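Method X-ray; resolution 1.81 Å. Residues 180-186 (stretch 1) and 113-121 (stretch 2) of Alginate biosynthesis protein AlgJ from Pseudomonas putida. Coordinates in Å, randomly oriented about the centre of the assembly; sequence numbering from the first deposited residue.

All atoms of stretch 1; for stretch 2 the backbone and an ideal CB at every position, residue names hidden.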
# COMPACT_ATOMS: atom_id res chain seq x y z
N LEU A 180 -9.98 21.27 15.56
CA LEU A 180 -9.65 20.35 14.46
C LEU A 180 -8.79 21.04 13.42
O LEU A 180 -8.99 22.22 13.16
CB LEU A 180 -10.92 19.81 13.80
CG LEU A 180 -11.84 18.98 14.69
CD1 LEU A 180 -13.21 18.79 14.03
CD2 LEU A 180 -11.20 17.63 14.98
N PRO A 181 -7.84 20.31 12.81
CA PRO A 181 -7.07 20.88 11.70
C PRO A 181 -7.95 21.20 10.50
O PRO A 181 -9.02 20.61 10.34
CB PRO A 181 -6.07 19.76 11.36
CG PRO A 181 -6.75 18.52 11.81
CD PRO A 181 -7.49 18.90 13.06
N ALA A 182 -7.53 22.17 9.69
CA ALA A 182 -8.21 22.45 8.43
C ALA A 182 -8.31 21.16 7.60
O ALA A 182 -7.37 20.38 7.55
CB ALA A 182 -7.47 23.54 7.64
N PRO A 183 -9.46 20.94 6.95
CA PRO A 183 -9.55 19.81 6.03
C PRO A 183 -8.51 19.90 4.92
O PRO A 183 -8.13 21.01 4.53
CB PRO A 183 -10.96 19.94 5.44
CG PRO A 183 -11.71 20.79 6.40
CD PRO A 183 -10.72 21.71 7.02
N ASP A 184 -8.06 18.75 4.42
CA ASP A 184 -7.30 18.70 3.18
C ASP A 184 -8.17 19.15 2.02
O ASP A 184 -9.38 19.27 2.15
CB ASP A 184 -6.80 17.27 2.88
CG ASP A 184 -5.54 16.91 3.64
OD1 ASP A 184 -4.42 17.23 3.15
OD2 ASP A 184 -5.65 16.28 4.71
N ASN A 185 -7.53 19.38 0.87
CA ASN A 185 -8.25 19.49 -0.39
C ASN A 185 -7.97 18.23 -1.19
O ASN A 185 -6.87 17.69 -1.11
CB ASN A 185 -7.82 20.73 -1.17
CG ASN A 185 -8.51 21.99 -0.67
OD1 ASN A 185 -9.63 21.95 -0.16
ND2 ASN A 185 -7.84 23.13 -0.83
N LEU A 186 -8.98 17.77 -1.92
CA LEU A 186 -8.86 16.53 -2.69
C LEU A 186 -9.38 16.69 -4.11
O LEU A 186 -10.53 17.08 -4.34
CB LEU A 186 -9.62 15.39 -1.97
CG LEU A 186 -9.68 14.11 -2.82
CD1 LEU A 186 -8.27 13.50 -2.97
CD2 LEU A 186 -10.68 13.10 -2.20
N UNK A 113 4.06 18.95 -5.15
CA UNK A 113 2.91 19.12 -4.29
C UNK A 113 2.88 17.99 -3.28
O UNK A 113 3.84 17.23 -3.18
CB UNK A 113 1.61 19.17 -5.10
N UNK A 114 1.79 17.89 -2.53
CA UNK A 114 1.68 16.87 -1.50
C UNK A 114 1.58 15.47 -2.13
O UNK A 114 0.74 15.25 -3.01
CB UNK A 114 0.47 17.15 -0.61
N UNK A 115 2.42 14.56 -1.66
CA UNK A 115 2.34 13.16 -2.10
C UNK A 115 1.59 12.32 -1.05
O UNK A 115 1.16 11.21 -1.34
CB UNK A 115 3.74 12.59 -2.34
N UNK A 116 1.42 12.87 0.16
CA UNK A 116 0.45 12.36 1.14
C UNK A 116 -0.46 13.51 1.58
O UNK A 116 -0.06 14.69 1.52
CB UNK A 116 1.16 11.74 2.34
N UNK A 117 -1.66 13.17 2.05
CA UNK A 117 -2.58 14.16 2.62
C UNK A 117 -2.06 14.65 3.97
O UNK A 117 -1.40 13.89 4.68
CB UNK A 117 -3.98 13.57 2.77
N UNK A 118 -2.34 15.89 4.33
CA UNK A 118 -1.92 16.44 5.63
C UNK A 118 -2.62 15.79 6.85
O UNK A 118 -1.98 15.53 7.88
CB UNK A 118 -2.19 17.95 5.64
N UNK A 119 -3.92 15.50 6.74
CA UNK A 119 -4.70 15.03 7.88
C UNK A 119 -5.18 13.58 7.77
O UNK A 119 -6.03 13.14 8.52
CB UNK A 119 -5.91 15.94 8.06
N UNK A 120 -4.61 12.85 6.82
CA UNK A 120 -5.09 11.50 6.49
C UNK A 120 -3.88 10.58 6.35
O UNK A 120 -2.78 11.05 6.08
CB UNK A 120 -5.92 11.50 5.21
N UNK A 121 -4.06 9.28 6.55
CA UNK A 121 -2.94 8.34 6.43
C UNK A 121 -2.48 8.15 4.99
O UNK A 121 -1.36 7.71 4.75
CB UNK A 121 -3.33 6.98 7.02

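At position 113 phi is 157° and psi -171°, a region that side-chain-bearing residues rarely enter, so glycine is the natural reading even though stretch 1 is out of reach. The residue is Gly113.

Position 114 points its CB toward stretch 1, but no atom there lies within 5.5 Å of the ideal CB. Only something long could approach, and an end that can donate a hydrogen bond, amide or cationic, would suit the carboxylate of Asp184. The residue is Gln114. Its NE2 comes to 3.7 Å from Asp184 OD1, too far for a hydrogen bond, and instead donates to the backbone O of position 116 at 2.9 Å, tying down its own loop.

Positions 115 and 116 take no instruction from stretch 1: the first is out of reach and the second directs its CB away. Many residues would be compatible; Val115 and Phe116 are deposited.

At position 117 the CB points sideways, 3.7 Å from Asp184 OD1. A medium aliphatic chain could lie alongside the aspartate, and a polar one is not excluded. Leu117 takes the first course: its CD2 packs 3.7 Å from Asp184 CG and 4.1 Å from Asn185 O.

Position 118 is the richest. Its backbone N lies 2.7 Å from Asp184 OD1, a hydrogen bond that any residue except proline could make. The CB points toward stretch 1, where the carbonyls of Ala182 and Pro183 offer acceptors well beyond CB. A long donor is called for, lysine or arginine, and two acceptors on neighbouring residues favour the branched end. Arg118 leaves the backbone extended, chi1 and chi2 both t, then turns at chi3 (p). NH1 and NH2 each donate to Ala182 O at 2.9 Å, so one carbonyl receives a fork, while NH2 adds a weak bond to Pro183 O at 3.1 Å. Both oxygens sit at the guanidinium edge, where its N-H groups point.

Position 119 again offers its backbone N, 2.8 Å from Asp184 OD2, so one carboxylate spans two consecutive amides. The CB, pointing toward stretch 1, is 3.4 Å from that same OD2 and 4.6 Å from Pro181 CG. A short hydroxyl suits the first, a methyl the second; serine would meet one demand, threonine both. Thr119, with chi1 p, donates from OG1 to Asp184 OD2 at 2.7 Å, while its CG2 packs 4.0 Å from Pro181 CG.

Position 120 points sideways, its ideal CB 4.8 Å from Asp184 OD2, and little is specified. Asp120 finds its hydrogen bonds outside this contact.

Position 121 is out of reach and unconstrained here; it is Thr121.

Stretch 2 113-121: GQVFLRTDT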
# COMPACT_ATOMS: atom_id res chain seq x y z
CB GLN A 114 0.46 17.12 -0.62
CG GLN A 114 0.69 18.31 0.32
CD GLN A 114 -0.47 18.54 1.27
OE1 GLN A 114 -0.84 19.68 1.52
NE2 GLN A 114 -1.01 17.46 1.85
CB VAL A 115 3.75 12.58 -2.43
CG1 VAL A 115 4.44 13.41 -3.55
CG2 VAL A 115 4.63 12.49 -1.21
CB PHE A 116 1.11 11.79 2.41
CG PHE A 116 1.74 10.43 2.23
CD1 PHE A 116 3.00 10.32 1.66
CD2 PHE A 116 1.10 9.29 2.70
CE1 PHE A 116 3.60 9.09 1.51
CE2 PHE A 116 1.68 8.05 2.56
CZ PHE A 116 2.93 7.95 1.96
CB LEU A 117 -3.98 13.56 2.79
CG LEU A 117 -4.73 13.21 1.50
CD1 LEU A 117 -5.80 12.19 1.80
CD2 LEU A 117 -5.36 14.42 0.93
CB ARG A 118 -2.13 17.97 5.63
CG ARG A 118 -1.82 18.68 6.96
CD ARG A 118 -1.87 20.21 6.81
NE ARG A 118 -3.02 20.65 6.04
CZ ARG A 118 -4.26 20.73 6.51
NH1 ARG A 118 -4.51 20.44 7.78
NH2 ARG A 118 -5.25 21.13 5.71
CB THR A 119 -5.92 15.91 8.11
OG1 THR A 119 -6.86 15.71 7.06
CG2 THR A 119 -5.50 17.39 8.16
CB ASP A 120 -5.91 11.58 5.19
CG ASP A 120 -6.63 10.27 4.83
OD1 ASP A 120 -5.97 9.36 4.27
OD2 ASP A 120 -7.86 10.17 5.07
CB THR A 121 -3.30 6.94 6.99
OG1 THR A 121 -4.38 6.40 6.22
CG2 THR A 121 -3.69 7.03 8.46
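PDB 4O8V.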